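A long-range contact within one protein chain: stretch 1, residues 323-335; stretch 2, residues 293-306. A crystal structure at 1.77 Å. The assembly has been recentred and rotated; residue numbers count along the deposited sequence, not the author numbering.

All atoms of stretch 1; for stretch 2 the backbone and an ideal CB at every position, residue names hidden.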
# COMPACT_ATOMS: atom_id res chain seq x y z
N ALA A 323 -0.20 7.67 -5.68
CA ALA A 323 -1.18 8.74 -5.73
C ALA A 323 -2.34 8.42 -4.78
O ALA A 323 -2.79 9.28 -4.01
CB ALA A 323 -1.71 8.91 -7.15
N ALA A 324 -2.82 7.18 -4.84
CA ALA A 324 -3.92 6.76 -3.98
C ALA A 324 -3.50 6.90 -2.52
O ALA A 324 -4.31 7.30 -1.68
CB ALA A 324 -4.31 5.31 -4.28
N ALA A 325 -2.24 6.59 -2.24
CA ALA A 325 -1.70 6.66 -0.88
C ALA A 325 -1.77 8.07 -0.30
O ALA A 325 -2.05 8.25 0.88
CB ALA A 325 -0.25 6.14 -0.86
N ILE A 326 -1.49 9.07 -1.12
CA ILE A 326 -1.55 10.44 -0.62
C ILE A 326 -3.00 10.82 -0.33
O ILE A 326 -3.30 11.45 0.68
CB ILE A 326 -0.95 11.44 -1.65
CG1 ILE A 326 0.56 11.22 -1.75
CG2 ILE A 326 -1.25 12.87 -1.22
CD1 ILE A 326 1.23 12.05 -2.83
N HIS A 327 -3.91 10.43 -1.22
CA HIS A 327 -5.31 10.75 -1.02
C HIS A 327 -5.81 10.01 0.20
O HIS A 327 -6.61 10.54 0.98
CB HIS A 327 -6.12 10.37 -2.27
CG HIS A 327 -5.96 11.33 -3.40
ND1 HIS A 327 -6.86 12.34 -3.65
CD2 HIS A 327 -4.98 11.45 -4.34
CE1 HIS A 327 -6.45 13.05 -4.69
NE2 HIS A 327 -5.31 12.53 -5.13
N TYR A 328 -5.32 8.79 0.37
CA TYR A 328 -5.68 7.97 1.53
C TYR A 328 -5.26 8.66 2.83
O TYR A 328 -6.06 8.86 3.75
CB TYR A 328 -4.98 6.60 1.45
CG TYR A 328 -5.02 5.85 2.77
CD1 TYR A 328 -6.13 5.10 3.13
CD2 TYR A 328 -3.98 5.99 3.70
CE1 TYR A 328 -6.22 4.51 4.39
CE2 TYR A 328 -4.06 5.40 4.96
CZ TYR A 328 -5.19 4.67 5.30
OH TYR A 328 -5.30 4.12 6.56
N GLN A 329 -3.99 9.06 2.91
CA GLN A 329 -3.50 9.69 4.14
C GLN A 329 -4.23 10.97 4.49
O GLN A 329 -4.41 11.28 5.66
CB GLN A 329 -1.99 9.96 4.05
CG GLN A 329 -1.39 10.38 5.39
CD GLN A 329 -1.32 9.24 6.40
OE1 GLN A 329 -1.93 8.19 6.21
NE2 GLN A 329 -0.59 9.45 7.49
N PHE A 330 -4.66 11.73 3.49
CA PHE A 330 -5.38 12.97 3.76
C PHE A 330 -6.78 12.76 4.33
O PHE A 330 -7.15 13.38 5.33
CB PHE A 330 -5.47 13.82 2.50
CG PHE A 330 -4.34 14.79 2.34
CD1 PHE A 330 -4.26 15.92 3.16
CD2 PHE A 330 -3.34 14.57 1.40
CE1 PHE A 330 -3.19 16.81 3.05
CE2 PHE A 330 -2.27 15.46 1.28
CZ PHE A 330 -2.20 16.58 2.11
N ALA A 331 -7.55 11.88 3.71
CA ALA A 331 -8.93 11.67 4.13
C ALA A 331 -9.20 10.50 5.07
O ALA A 331 -10.16 10.55 5.84
CB ALA A 331 -9.81 11.53 2.90
N VAL A 332 -8.38 9.47 4.99
CA VAL A 332 -8.58 8.25 5.78
C VAL A 332 -7.54 7.96 6.84
O VAL A 332 -7.88 7.52 7.94
CB VAL A 332 -8.65 7.03 4.84
CG1 VAL A 332 -9.11 5.80 5.61
CG2 VAL A 332 -9.60 7.33 3.68
N GLY A 333 -6.27 8.19 6.51
CA GLY A 333 -5.18 7.92 7.43
C GLY A 333 -5.40 8.32 8.88
O GLY A 333 -5.91 9.40 9.17
N ASN A 334 -4.99 7.44 9.80
CA ASN A 334 -5.15 7.70 11.22
C ASN A 334 -3.80 7.68 11.93
O ASN A 334 -3.75 7.69 13.16
CB ASN A 334 -6.09 6.68 11.86
CG ASN A 334 -5.47 5.30 12.01
OD1 ASN A 334 -4.37 5.04 11.52
ND2 ASN A 334 -6.18 4.40 12.68
N ALA A 335 -2.72 7.66 11.16
CA ALA A 335 -1.37 7.62 11.72
C ALA A 335 -0.50 8.79 11.28
O ALA A 335 -0.83 9.48 10.32
CB ALA A 335 -0.70 6.30 11.34
N UNK A 293 -8.78 -2.25 -2.07
CA UNK A 293 -8.72 -0.85 -2.47
C UNK A 293 -8.97 0.18 -1.38
O UNK A 293 -8.96 -0.15 -0.19
CB UNK A 293 -9.74 -0.62 -3.59
N UNK A 294 -9.20 1.42 -1.80
CA UNK A 294 -9.45 2.51 -0.86
C UNK A 294 -10.75 2.29 -0.08
O UNK A 294 -10.85 2.64 1.09
CB UNK A 294 -9.51 3.85 -1.60
N UNK A 295 -11.74 1.69 -0.72
CA UNK A 295 -13.01 1.46 -0.03
C UNK A 295 -12.81 0.53 1.16
O UNK A 295 -13.31 0.80 2.25
CB UNK A 295 -14.05 0.87 -0.99
N UNK A 296 -12.09 -0.56 0.95
CA UNK A 296 -11.88 -1.49 2.06
C UNK A 296 -10.91 -0.88 3.07
O UNK A 296 -11.04 -1.09 4.28
CB UNK A 296 -11.35 -2.83 1.55
N UNK A 297 -9.95 -0.09 2.59
CA UNK A 297 -9.00 0.54 3.51
C UNK A 297 -9.72 1.53 4.42
O UNK A 297 -9.30 1.75 5.57
CB UNK A 297 -7.89 1.25 2.74
N UNK A 298 -10.80 2.13 3.93
CA UNK A 298 -11.55 3.06 4.76
C UNK A 298 -12.27 2.28 5.87
O UNK A 298 -12.27 2.70 7.02
CB UNK A 298 -12.55 3.86 3.92
N UNK A 299 -12.89 1.16 5.52
CA UNK A 299 -13.57 0.37 6.54
C UNK A 299 -12.57 -0.16 7.54
O UNK A 299 -12.80 -0.15 8.75
CB UNK A 299 -14.35 -0.78 5.91
N UNK A 300 -11.43 -0.62 7.03
CA UNK A 300 -10.38 -1.16 7.86
C UNK A 300 -9.82 -0.11 8.82
O UNK A 300 -9.59 -0.39 9.99
CB UNK A 300 -9.26 -1.73 6.98
N UNK A 301 -9.63 1.11 8.32
CA UNK A 301 -9.07 2.15 9.17
C UNK A 301 -10.02 2.66 10.25
O UNK A 301 -9.60 2.93 11.37
CB UNK A 301 -8.63 3.33 8.30
N UNK A 302 -11.30 2.78 9.92
CA UNK A 302 -12.26 3.27 10.90
C UNK A 302 -12.39 2.24 12.00
O UNK A 302 -12.55 2.59 13.16
CB UNK A 302 -13.62 3.56 10.26
N UNK A 303 -12.29 0.96 11.63
CA UNK A 303 -12.36 -0.12 12.62
C UNK A 303 -11.09 -0.07 13.47
O UNK A 303 -11.13 -0.23 14.69
CB UNK A 303 -12.52 -1.48 11.95
N UNK A 304 -9.97 0.17 12.80
CA UNK A 304 -8.69 0.25 13.47
C UNK A 304 -8.68 1.38 14.49
O UNK A 304 -8.30 1.19 15.64
CB UNK A 304 -7.57 0.44 12.45
N UNK A 305 -9.12 2.56 14.07
CA UNK A 305 -9.15 3.70 14.98
C UNK A 305 -9.94 3.38 16.25
O UNK A 305 -9.52 3.71 17.36
CB UNK A 305 -9.75 4.92 14.28
N UNK A 306 -11.08 2.72 16.08
CA UNK A 306 -11.92 2.37 17.23
C UNK A 306 -11.19 1.41 18.16
O UNK A 306 -11.46 1.38 19.36
CB UNK A 306 -13.24 1.75 16.76

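The two helices run in roughly the same direction, their N-to-C axes 30° apart and 11.2 Å from each other at closest approach, a spacing that leaves room for side chains between them.

Position 293 has phi 75° and psi -167°. Positive phi by itself favours glycine, and stretch 1 lies out of reach; the residue is Gly293.

At 294 the CA-to-CB bond points sideways, and no atom of stretch 1 comes within 5.5 Å of the ideal CB. Beyond it, however, lie Ala324, small and facing this way, and the CB of Tyr328. A short side chain would leave that space unfilled, so a branched or long apolar one such as leucine, isoleucine or methionine would suit. The residue is Leu294, in the m, t rotamer, whose end comes nearer than its start. Its CD2 lies 3.8 Å from Tyr328 CB, near the plane of the ring at its edge, and its CD1 lies 4.1 Å from Ala324 CB.

Positions 295 and 296 are out of reach, so stretch 1 sets no preference. They hold Thr295 and Glu296.

Position 297 points toward stretch 1, its ideal CB already 4.0 Å from Tyr328 CE1. An apolar residue would suit this approach to the aromatic ring, and even alanine would touch it. The deposited Leu297 makes its closest contact through that same CB; its carbonyl oxygen matters again at 301.

At 298 the bond is sideways and the ideal CB is 4.3 Å from Val332 CG1. Anything with an aliphatic first segment would do, including a long polar chain. Arg298 fits: Val332 CG1 packs 3.8 Å from its CA, while the extended side chain leads off to an interaction with 302.

Position 299 points away and 300 sideways, both without a neighbour in stretch 1, leaving the choice open. Arg299 makes a salt bridge with Glu296, NE to OE1 at 2.8 Å; Ile300 follows.

Position 301 is the most demanding. Its ideal CB points toward stretch 1, 3.7 Å from Val332 CG1 and 3.8 Å from Tyr328 OH, so it must be compact and could usefully offer oxygen to the hydroxyl. Serine or threonine would serve, and alanine would fit without answering the polar group. Thr301, in the m rotamer, does both jobs: Tyr328 OH donates to Thr301 OG1 at 2.8 Å, and OG1 in turn donates to Leu297 O at 2.7 Å. Its methyl, CG2, lies 3.8 Å from Asn334 CG.

Positions 302 and 303 are free of contact; they hold Glu302, whose OE2 forms a long salt bridge with Arg298 NE at 3.7 Å, and Met303, the latter as selenomethionine.

Position 304 points toward stretch 1, and its ideal CB lies 4.2 Å from Asn334 ND2. A small residue suits, and Ala304 touches lightly.

At 305 the bond is sideways, with Asn334 ND2 3.9 Å from the ideal CB. A short acceptor, serine, threonine or aspartate, is invited. Thr305 accepts from Asn334 ND2 through OG1 at 2.9 Å.

Position 306 is out of reach and unconstrained by stretch 1: Ala306.

Stretch 2 (293-306) GLTELRRITEMATA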
# COMPACT_ATOMS: atom_id res chain seq x y z
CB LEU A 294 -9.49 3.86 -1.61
CG LEU A 294 -8.12 4.31 -2.17
CD1 LEU A 294 -8.29 5.44 -3.18
CD2 LEU A 294 -7.23 4.77 -1.03
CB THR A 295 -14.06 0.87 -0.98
OG1 THR A 295 -14.31 1.79 -2.04
CG2 THR A 295 -15.36 0.62 -0.23
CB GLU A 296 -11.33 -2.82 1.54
CG GLU A 296 -11.38 -3.94 2.59
CD GLU A 296 -12.79 -4.43 2.90
OE1 GLU A 296 -13.75 -3.64 2.76
OE2 GLU A 296 -12.94 -5.60 3.31
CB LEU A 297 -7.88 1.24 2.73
CG LEU A 297 -6.74 0.30 2.32
CD1 LEU A 297 -5.76 1.04 1.43
CD2 LEU A 297 -6.01 -0.22 3.56
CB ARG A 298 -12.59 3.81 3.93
CG ARG A 298 -13.35 4.85 4.73
CD ARG A 298 -14.42 5.53 3.90
NE ARG A 298 -14.91 6.73 4.58
CZ ARG A 298 -15.81 7.56 4.08
NH1 ARG A 298 -16.34 7.34 2.88
NH2 ARG A 298 -16.18 8.63 4.77
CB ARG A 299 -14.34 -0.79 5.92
CG ARG A 299 -15.66 -0.35 5.30
CD ARG A 299 -16.50 -1.53 4.87
NE ARG A 299 -15.99 -2.16 3.65
CZ ARG A 299 -16.58 -2.07 2.46
NH1 ARG A 299 -17.70 -1.38 2.32
NH2 ARG A 299 -16.07 -2.70 1.41
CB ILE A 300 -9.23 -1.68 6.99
CG1 ILE A 300 -9.70 -2.92 6.23
CG2 ILE A 300 -8.00 -1.96 7.84
CD1 ILE A 300 -8.70 -3.43 5.20
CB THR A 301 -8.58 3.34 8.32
OG1 THR A 301 -7.64 2.86 7.35
CG2 THR A 301 -7.88 4.37 9.20
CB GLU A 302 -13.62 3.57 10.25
CG GLU A 302 -13.52 4.69 9.21
CD GLU A 302 -14.87 5.24 8.73
OE1 GLU A 302 -15.88 4.50 8.76
OE2 GLU A 302 -14.91 6.41 8.31
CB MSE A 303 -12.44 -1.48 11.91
CG MSE A 303 -12.21 -2.71 12.83
SE MSE A 303 -12.42 -4.45 12.03
CE MSE A 303 -11.13 -4.27 10.68
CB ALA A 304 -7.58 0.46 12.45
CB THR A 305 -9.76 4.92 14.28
OG1 THR A 305 -8.89 5.34 13.23
CG2 THR A 305 -9.99 6.06 15.26
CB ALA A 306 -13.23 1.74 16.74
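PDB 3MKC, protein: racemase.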